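N-acetylglucosamine-6-phosphate deacetylase (Thermotoga maritima, PDB 1O12) probably catalyses the metal-dependent removal of the acetyl group from N-acetylglucosamine 6-phosphate, a step in amino-sugar metabolism. Local coordinates at residues V32-G37 with T349-V354; P55-P60 with V354-D359. All coordinates share one frame; numbering follows the deposited sequence.

Overall arrangement
Both contacts use strand 353-356, and they share Val-354. Contact 1 joins the start of this strand, and the loop before it, to the end of strand 26-35. Contact 2 sets the same strand against strand 52-59. Their centres lie about 14 Å apart, on the same side of the chain's centre. They are linked directly by a probable hydrogen bond from Gly-56 N to Asp-352 O, 2.8 Å long. This fits the amidohydrolase plan, in which N- and C-terminal strands build a small beta domain beside a TIM barrel. Both contacts lie away from the iron site of Glu-127, His-188 and His-209 and from the predicted substrate-binding residues.

Contact 1. Residues V32-G37 with T349-V354; sequences VEIEEG and TRADLV
Ile-34 meets Ala-351 and Leu-353 through two separate branches. The methyl Ile-34 CG2 is 3.5 Å from Ala-351 CB. The other branch has CG1 anti to the carbonyl carbon (chi1 -52°) and runs on extended to CD1. This places Ile-34 CD1 tip to tip with Leu-353, 3.6 Å from Leu-353 CD1. Ile-34 CD1 is also 4.0 Å from Ala-351 CB, which therefore packs along the isoleucine side chain. All three side chains are buried.

After Glu-35 the chain leaves its strand and turns. Gly-37 takes a left-handed backbone conformation (positive phi), easiest for a residue without a side chain. Its carbonyl faces the second segment. Ala-351 N donates to Gly-37 O over 2.8 Å, and the N-H points almost straight at the oxygen (175°). The donor stands well above the carbonyl plane, 53° out of it. Arg-350 CA adds a longer C-H...O contact to the same Gly-37 O, at 3.6 Å. Ala-351 is the centre of an inverse gamma turn. The turn is closed by a weak bond from Asp-352 N to Arg-350 O. One short bend thus presents both the amide to the glycine and the methyl to the isoleucine.

The polar ends of the second segment are held from outside the contact. Arg-350 forms a salt bridge with Glu-368, and Asp-352 does so with Lys-367. Thr-349 joins Ile-39 of strand 38-44 by a backbone hydrogen bond. The contact thus ties the turn between strands 26-35 and 38-44 to the entry of C-terminal strand 353-356.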
ATOM      1  N   VAL A  32     -26.485  29.333  -1.619  1.00 42.72           N
ATOM      2  CA  VAL A  32     -25.189  30.007  -1.654  1.00 41.77           C
ATOM      3  C   VAL A  32     -25.389  31.370  -2.323  1.00 42.94           C
ATOM      4  O   VAL A  32     -26.066  31.488  -3.351  1.00 41.95           O
ATOM      5  CB  VAL A  32     -24.099  29.183  -2.430  1.00 40.21           C
ATOM      6  CG1 VAL A  32     -22.779  29.973  -2.485  1.00 37.83           C
ATOM      7  CG2 VAL A  32     -23.866  27.843  -1.764  1.00 36.42           C
ATOM      8  N   GLU A  33     -24.796  32.390  -1.718  1.00 44.67           N
ATOM      9  CA  GLU A  33     -24.905  33.757  -2.195  1.00 47.64           C
ATOM     10  C   GLU A  33     -23.579  34.283  -2.725  1.00 47.21           C
ATOM     11  O   GLU A  33     -22.567  34.297  -2.018  1.00 46.04           O
ATOM     12  CB  GLU A  33     -25.383  34.643  -1.058  1.00 51.87           C
ATOM     13  CG  GLU A  33     -26.310  35.762  -1.475  1.00 58.73           C
ATOM     14  CD  GLU A  33     -26.945  36.439  -0.259  1.00 63.27           C
ATOM     15  OE1 GLU A  33     -26.204  37.094   0.526  1.00 66.10           O
ATOM     16  OE2 GLU A  33     -28.184  36.303  -0.083  1.00 65.18           O
ATOM     17  N   ILE A  34     -23.627  34.737  -3.973  1.00 47.64           N
ATOM     18  CA  ILE A  34     -22.480  35.265  -4.700  1.00 47.37           C
ATOM     19  C   ILE A  34     -22.589  36.753  -5.008  1.00 48.26           C
ATOM     20  O   ILE A  34     -23.550  37.198  -5.640  1.00 47.69           O
ATOM     21  CB  ILE A  34     -22.331  34.543  -6.024  1.00 46.08           C
ATOM     22  CG1 ILE A  34     -22.329  33.028  -5.775  1.00 45.90           C
ATOM     23  CG2 ILE A  34     -21.084  35.019  -6.718  1.00 45.50           C
ATOM     24  CD1 ILE A  34     -22.197  32.209  -7.022  1.00 43.37           C
ATOM     25  N   GLU A  35     -21.586  37.504  -4.563  1.00 50.27           N
ATOM     26  CA  GLU A  35     -21.505  38.952  -4.766  1.00 52.90           C
ATOM     27  C   GLU A  35     -20.206  39.250  -5.530  1.00 53.09           C
ATOM     28  O   GLU A  35     -19.104  39.085  -5.009  1.00 51.47           O
ATOM     29  CB  GLU A  35     -21.523  39.674  -3.401  1.00 56.59           C
ATOM     30  CG  GLU A  35     -21.593  41.228  -3.438  1.00 61.82           C
ATOM     31  CD  GLU A  35     -21.968  41.856  -2.071  1.00 64.63           C
ATOM     32  OE1 GLU A  35     -21.248  41.604  -1.072  1.00 64.87           O
ATOM     33  OE2 GLU A  35     -22.985  42.601  -1.996  1.00 66.19           O
ATOM     34  N   GLU A  36     -20.353  39.670  -6.782  1.00 54.90           N
ATOM     35  CA  GLU A  36     -19.215  39.974  -7.634  1.00 55.66           C
ATOM     36  C   GLU A  36     -18.059  38.993  -7.407  1.00 54.41           C
ATOM     37  O   GLU A  36     -17.052  39.312  -6.767  1.00 53.57           O
ATOM     38  CB  GLU A  36     -18.738  41.413  -7.398  1.00 59.13           C
ATOM     39  CG  GLU A  36     -18.013  42.005  -8.604  1.00 63.11           C
ATOM     40  CD  GLU A  36     -17.607  43.465  -8.410  1.00 66.00           C
ATOM     41  OE1 GLU A  36     -16.793  43.742  -7.487  1.00 66.16           O
ATOM     42  OE2 GLU A  36     -18.102  44.327  -9.187  1.00 66.39           O
ATOM     43  N   GLY A  37     -18.241  37.783  -7.922  1.00 52.74           N
ATOM     44  CA  GLY A  37     -17.221  36.747  -7.831  1.00 50.48           C
ATOM     45  C   GLY A  37     -16.791  36.253  -6.467  1.00 47.50           C
ATOM     46  O   GLY A  37     -15.829  35.497  -6.352  1.00 46.01           O
ATOM     47  N   THR A 349     -14.693  33.292   0.207  1.00 45.02           N
ATOM     48  CA  THR A 349     -13.878  32.748  -0.871  1.00 42.37           C
ATOM     49  C   THR A 349     -14.391  33.062  -2.290  1.00 43.00           C
ATOM     50  O   THR A 349     -15.501  33.572  -2.473  1.00 42.02           O
ATOM     51  CB  THR A 349     -13.747  31.232  -0.698  1.00 41.81           C
ATOM     52  OG1 THR A 349     -15.023  30.619  -0.926  1.00 42.91           O
ATOM     53  CG2 THR A 349     -13.285  30.897   0.721  1.00 40.13           C
ATOM     54  N   ARG A 350     -13.569  32.751  -3.290  1.00 41.83           N
ATOM     55  CA  ARG A 350     -13.926  32.989  -4.679  1.00 42.65           C
ATOM     56  C   ARG A 350     -15.060  32.093  -5.181  1.00 40.42           C
ATOM     57  O   ARG A 350     -15.092  30.885  -4.919  1.00 38.18           O
ATOM     58  CB  ARG A 350     -12.703  32.794  -5.585  1.00 46.90           C
ATOM     59  CG  ARG A 350     -11.488  33.601  -5.158  1.00 53.66           C
ATOM     60  CD  ARG A 350     -11.644  35.089  -5.420  1.00 58.81           C
ATOM     61  NE  ARG A 350     -11.124  35.492  -6.733  1.00 65.89           N
ATOM     62  CZ  ARG A 350      -9.838  35.433  -7.117  1.00 68.34           C
ATOM     63  NH1 ARG A 350      -8.884  34.978  -6.294  1.00 67.69           N
ATOM     64  NH2 ARG A 350      -9.505  35.843  -8.344  1.00 70.42           N
ATOM     65  N   ALA A 351     -15.978  32.692  -5.936  1.00 37.78           N
ATOM     66  CA  ALA A 351     -17.085  31.927  -6.471  1.00 36.89           C
ATOM     67  C   ALA A 351     -16.764  31.119  -7.740  1.00 35.78           C
ATOM     68  O   ALA A 351     -17.290  31.402  -8.808  1.00 32.62           O
ATOM     69  CB  ALA A 351     -18.294  32.828  -6.709  1.00 35.97           C
ATOM     70  N   ASP A 352     -15.873  30.135  -7.628  1.00 35.91           N
ATOM     71  CA  ASP A 352     -15.603  29.251  -8.771  1.00 36.33           C
ATOM     72  C   ASP A 352     -16.401  28.008  -8.361  1.00 36.20           C
ATOM     73  O   ASP A 352     -16.058  27.307  -7.395  1.00 34.81           O
ATOM     74  CB  ASP A 352     -14.103  28.940  -8.917  1.00 38.44           C
ATOM     75  CG  ASP A 352     -13.288  30.142  -9.451  1.00 39.54           C
ATOM     76  OD1 ASP A 352     -13.906  31.135  -9.905  1.00 38.74           O
ATOM     77  OD2 ASP A 352     -12.030  30.087  -9.426  1.00 40.17           O
ATOM     78  N   LEU A 353     -17.493  27.754  -9.075  1.00 36.00           N
ATOM     79  CA  LEU A 353     -18.368  26.648  -8.716  1.00 34.65           C
ATOM     80  C   LEU A 353     -18.861  25.825  -9.883  1.00 35.14           C
ATOM     81  O   LEU A 353     -18.841  26.276 -11.023  1.00 35.22           O
ATOM     82  CB  LEU A 353     -19.584  27.199  -7.991  1.00 33.60           C
ATOM     83  CG  LEU A 353     -19.371  28.155  -6.830  1.00 33.35           C
ATOM     84  CD1 LEU A 353     -20.587  29.061  -6.687  1.00 31.16           C
ATOM     85  CD2 LEU A 353     -19.113  27.349  -5.566  1.00 32.38           C
ATOM     86  N   VAL A 354     -19.296  24.600  -9.588  1.00 34.28           N
ATOM     87  CA  VAL A 354     -19.862  23.754 -10.613  1.00 34.04           C
ATOM     88  C   VAL A 354     -21.146  23.136 -10.069  1.00 36.57           C
ATOM     89  O   VAL A 354     -21.182  22.602  -8.954  1.00 37.02           O
ATOM     90  CB  VAL A 354     -18.882  22.639 -11.067  1.00 33.88           C
ATOM     91  CG1 VAL A 354     -18.430  21.793  -9.879  1.00 31.54           C
ATOM     92  CG2 VAL A 354     -19.545  21.777 -12.154  1.00 29.33           C
TER

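Contact 2. Residues P55-P60 with V354-D359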
ATOM      1  N   PRO A  55     -17.112  22.943  -5.468  1.00 33.12           N
ATOM      2  CA  PRO A  55     -16.097  23.947  -5.824  1.00 32.22           C
ATOM      3  C   PRO A  55     -15.673  23.654  -7.270  1.00 29.96           C
ATOM      4  O   PRO A  55     -15.678  22.500  -7.679  1.00 29.22           O
ATOM      5  CB  PRO A  55     -14.963  23.666  -4.834  1.00 30.71           C
ATOM      6  CG  PRO A  55     -15.699  23.115  -3.648  1.00 31.99           C
ATOM      7  CD  PRO A  55     -16.697  22.172  -4.286  1.00 31.34           C
ATOM      8  N   GLY A  56     -15.346  24.687  -8.042  1.00 29.15           N
ATOM      9  CA  GLY A  56     -14.935  24.470  -9.417  1.00 27.59           C
ATOM     10  C   GLY A  56     -13.757  23.496  -9.476  1.00 27.80           C
ATOM     11  O   GLY A  56     -12.798  23.640  -8.735  1.00 25.10           O
ATOM     12  N   PHE A  57     -13.847  22.495 -10.345  1.00 27.54           N
ATOM     13  CA  PHE A  57     -12.793  21.502 -10.491  1.00 28.58           C
ATOM     14  C   PHE A  57     -11.496  22.179 -10.905  1.00 29.49           C
ATOM     15  O   PHE A  57     -11.514  23.255 -11.512  1.00 28.65           O
ATOM     16  CB  PHE A  57     -13.179  20.464 -11.540  1.00 26.76           C
ATOM     17  CG  PHE A  57     -14.419  19.684 -11.187  1.00 29.05           C
ATOM     18  CD1 PHE A  57     -15.240  19.162 -12.188  1.00 29.47           C
ATOM     19  CD2 PHE A  57     -14.767  19.469  -9.850  1.00 28.34           C
ATOM     20  CE1 PHE A  57     -16.385  18.440 -11.863  1.00 29.80           C
ATOM     21  CE2 PHE A  57     -15.910  18.749  -9.512  1.00 26.16           C
ATOM     22  CZ  PHE A  57     -16.718  18.236 -10.514  1.00 29.27           C
ATOM     23  N   VAL A  58     -10.386  21.523 -10.564  1.00 28.40           N
ATOM     24  CA  VAL A  58      -9.051  21.982 -10.853  1.00 27.21           C
ATOM     25  C   VAL A  58      -8.245  20.860 -11.528  1.00 31.18           C
ATOM     26  O   VAL A  58      -8.088  19.771 -10.951  1.00 31.39           O
ATOM     27  CB  VAL A  58      -8.340  22.412  -9.541  1.00 27.04           C
ATOM     28  CG1 VAL A  58      -6.917  22.867  -9.863  1.00 22.31           C
ATOM     29  CG2 VAL A  58      -9.160  23.535  -8.823  1.00 21.19           C
ATOM     30  N   ASP A  59      -7.732  21.113 -12.739  1.00 31.63           N
ATOM     31  CA  ASP A  59      -6.949  20.103 -13.448  1.00 31.97           C
ATOM     32  C   ASP A  59      -5.536  20.648 -13.600  1.00 31.71           C
ATOM     33  O   ASP A  59      -5.271  21.471 -14.465  1.00 31.51           O
ATOM     34  CB  ASP A  59      -7.533  19.794 -14.834  1.00 32.72           C
ATOM     35  CG  ASP A  59      -6.969  18.499 -15.419  1.00 34.49           C
ATOM     36  OD1 ASP A  59      -5.965  18.018 -14.865  1.00 36.94           O
ATOM     37  OD2 ASP A  59      -7.505  17.964 -16.416  1.00 35.27           O
ATOM     38  N   PRO A  60      -4.602  20.160 -12.766  1.00 31.68           N
ATOM     39  CA  PRO A  60      -3.217  20.626 -12.820  1.00 29.17           C
ATOM     40  C   PRO A  60      -2.374  19.880 -13.820  1.00 30.18           C
ATOM     41  O   PRO A  60      -1.179  20.148 -13.949  1.00 29.54           O
ATOM     42  CB  PRO A  60      -2.743  20.397 -11.392  1.00 28.71           C
ATOM     43  CG  PRO A  60      -3.413  19.068 -11.052  1.00 28.35           C
ATOM     44  CD  PRO A  60      -4.811  19.240 -11.620  1.00 29.17           C
ATOM     45  N   VAL A 354     -19.296  24.600  -9.588  1.00 34.28           N
ATOM     46  CA  VAL A 354     -19.862  23.754 -10.613  1.00 34.04           C
ATOM     47  C   VAL A 354     -21.146  23.136 -10.069  1.00 36.57           C
ATOM     48  O   VAL A 354     -21.182  22.602  -8.954  1.00 37.02           O
ATOM     49  CB  VAL A 354     -18.882  22.639 -11.067  1.00 33.88           C
ATOM     50  CG1 VAL A 354     -18.430  21.793  -9.879  1.00 31.54           C
ATOM     51  CG2 VAL A 354     -19.545  21.777 -12.154  1.00 29.33           C
ATOM     52  N   LEU A 355     -22.214  23.238 -10.849  1.00 38.12           N
ATOM     53  CA  LEU A 355     -23.495  22.647 -10.461  1.00 39.19           C
ATOM     54  C   LEU A 355     -23.661  21.355 -11.269  1.00 39.06           C
ATOM     55  O   LEU A 355     -23.391  21.342 -12.469  1.00 39.64           O
ATOM     56  CB  LEU A 355     -24.644  23.597 -10.775  1.00 40.05           C
ATOM     57  CG  LEU A 355     -25.989  23.135 -10.205  1.00 43.06           C
ATOM     58  CD1 LEU A 355     -26.008  23.353  -8.668  1.00 42.16           C
ATOM     59  CD2 LEU A 355     -27.121  23.915 -10.883  1.00 41.27           C
ATOM     60  N   LEU A 356     -24.104  20.278 -10.617  1.00 39.00           N
ATOM     61  CA  LEU A 356     -24.271  18.990 -11.283  1.00 39.36           C
ATOM     62  C   LEU A 356     -25.607  18.316 -10.984  1.00 41.20           C
ATOM     63  O   LEU A 356     -26.277  18.685 -10.022  1.00 41.73           O
ATOM     64  CB  LEU A 356     -23.155  18.060 -10.833  1.00 37.72           C
ATOM     65  CG  LEU A 356     -21.765  18.707 -10.786  1.00 38.40           C
ATOM     66  CD1 LEU A 356     -21.514  19.358  -9.433  1.00 34.14           C
ATOM     67  CD2 LEU A 356     -20.726  17.646 -11.092  1.00 36.83           C
ATOM     68  N   ASP A 357     -26.006  17.338 -11.804  1.00 43.16           N
ATOM     69  CA  ASP A 357     -27.237  16.602 -11.502  1.00 44.73           C
ATOM     70  C   ASP A 357     -26.766  15.522 -10.516  1.00 46.79           C
ATOM     71  O   ASP A 357     -25.554  15.401 -10.280  1.00 46.21           O
ATOM     72  CB  ASP A 357     -27.878  15.982 -12.752  1.00 43.96           C
ATOM     73  CG  ASP A 357     -27.021  14.927 -13.399  1.00 46.42           C
ATOM     74  OD1 ASP A 357     -26.270  14.236 -12.694  1.00 48.27           O
ATOM     75  OD2 ASP A 357     -27.109  14.760 -14.631  1.00 49.53           O
ATOM     76  N   GLU A 358     -27.684  14.737  -9.945  1.00 48.60           N
ATOM     77  CA  GLU A 358     -27.287  13.733  -8.954  1.00 48.97           C
ATOM     78  C   GLU A 358     -26.327  12.678  -9.460  1.00 47.87           C
ATOM     79  O   GLU A 358     -25.618  12.053  -8.667  1.00 47.87           O
ATOM     80  CB  GLU A 358     -28.510  13.065  -8.313  1.00 52.75           C
ATOM     81  CG  GLU A 358     -29.439  12.343  -9.265  1.00 57.83           C
ATOM     82  CD  GLU A 358     -30.458  11.484  -8.520  1.00 61.71           C
ATOM     83  OE1 GLU A 358     -30.099  10.356  -8.067  1.00 62.13           O
ATOM     84  OE2 GLU A 358     -31.619  11.953  -8.375  1.00 63.73           O
ATOM     85  N   ASP A 359     -26.307  12.469 -10.771  1.00 45.50           N
ATOM     86  CA  ASP A 359     -25.378  11.519 -11.362  1.00 44.20           C
ATOM     87  C   ASP A 359     -24.031  12.171 -11.632  1.00 42.40           C
ATOM     88  O   ASP A 359     -23.154  11.567 -12.252  1.00 42.70           O
ATOM     89  CB  ASP A 359     -25.921  10.967 -12.675  1.00 46.81           C
ATOM     90  CG  ASP A 359     -26.976   9.902 -12.458  1.00 49.93           C
ATOM     91  OD1 ASP A 359     -26.662   8.877 -11.777  1.00 49.43           O
ATOM     92  OD2 ASP A 359     -28.109  10.100 -12.971  1.00 50.16           O
TER
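Val-354 lays its CG1 methyl over one face of the Phe-57 ring. The distance from Val-354 CG1 to the centroid of that ring is 4.1 Å, and the approach is 19° off the ring normal. This is a CH-pi contact, with the methyl displaced toward the rim on the CE2 and CZ side. The two side chains cross at about a right angle. Val-354 CG1 lies between the backbone N and the carbonyl carbon (chi1 56°), the crowded position. Val-354 CG1 also packs 3.6 Å from Pro-55 O. Leu-356 comes from the same side of its strand as Val-354 and meets the phenylalanine tip to tip. Leu-356 CD2 is 4.1 Å from Phe-57 CZ.

The backbones come closest at Gly-56 and Val-354, with their CA atoms 5.1 Å apart. No hydrogen bond joins the two segments directly, but Gly-56 is backbone hydrogen-bonded to Asp-352, just before Val-354.

Further out, Phe-307 meets the Phe-57 ring with its plane turned by about 30°. Backbone bonds tie Phe-57 to Gly-86 and Thr-88, at the start of the parallel strand 87-93. Beyond Phe-57 the chain runs through Asp-59 to His-61, which begins the His-X-His sequence characteristic of the end of the first barrel strand in this superfamily. Phe-57 therefore lies on the chain that passes from the beta domain into the barrel.

Every touching residue is buried. Attraction between the side chains is probably mostly dispersion between methyl groups and an aromatic ring. These side-chain contacts are apolar and involve no charged pair, while the polar link between the strands is the neighbouring backbone bond of Gly-56 to Asp-352.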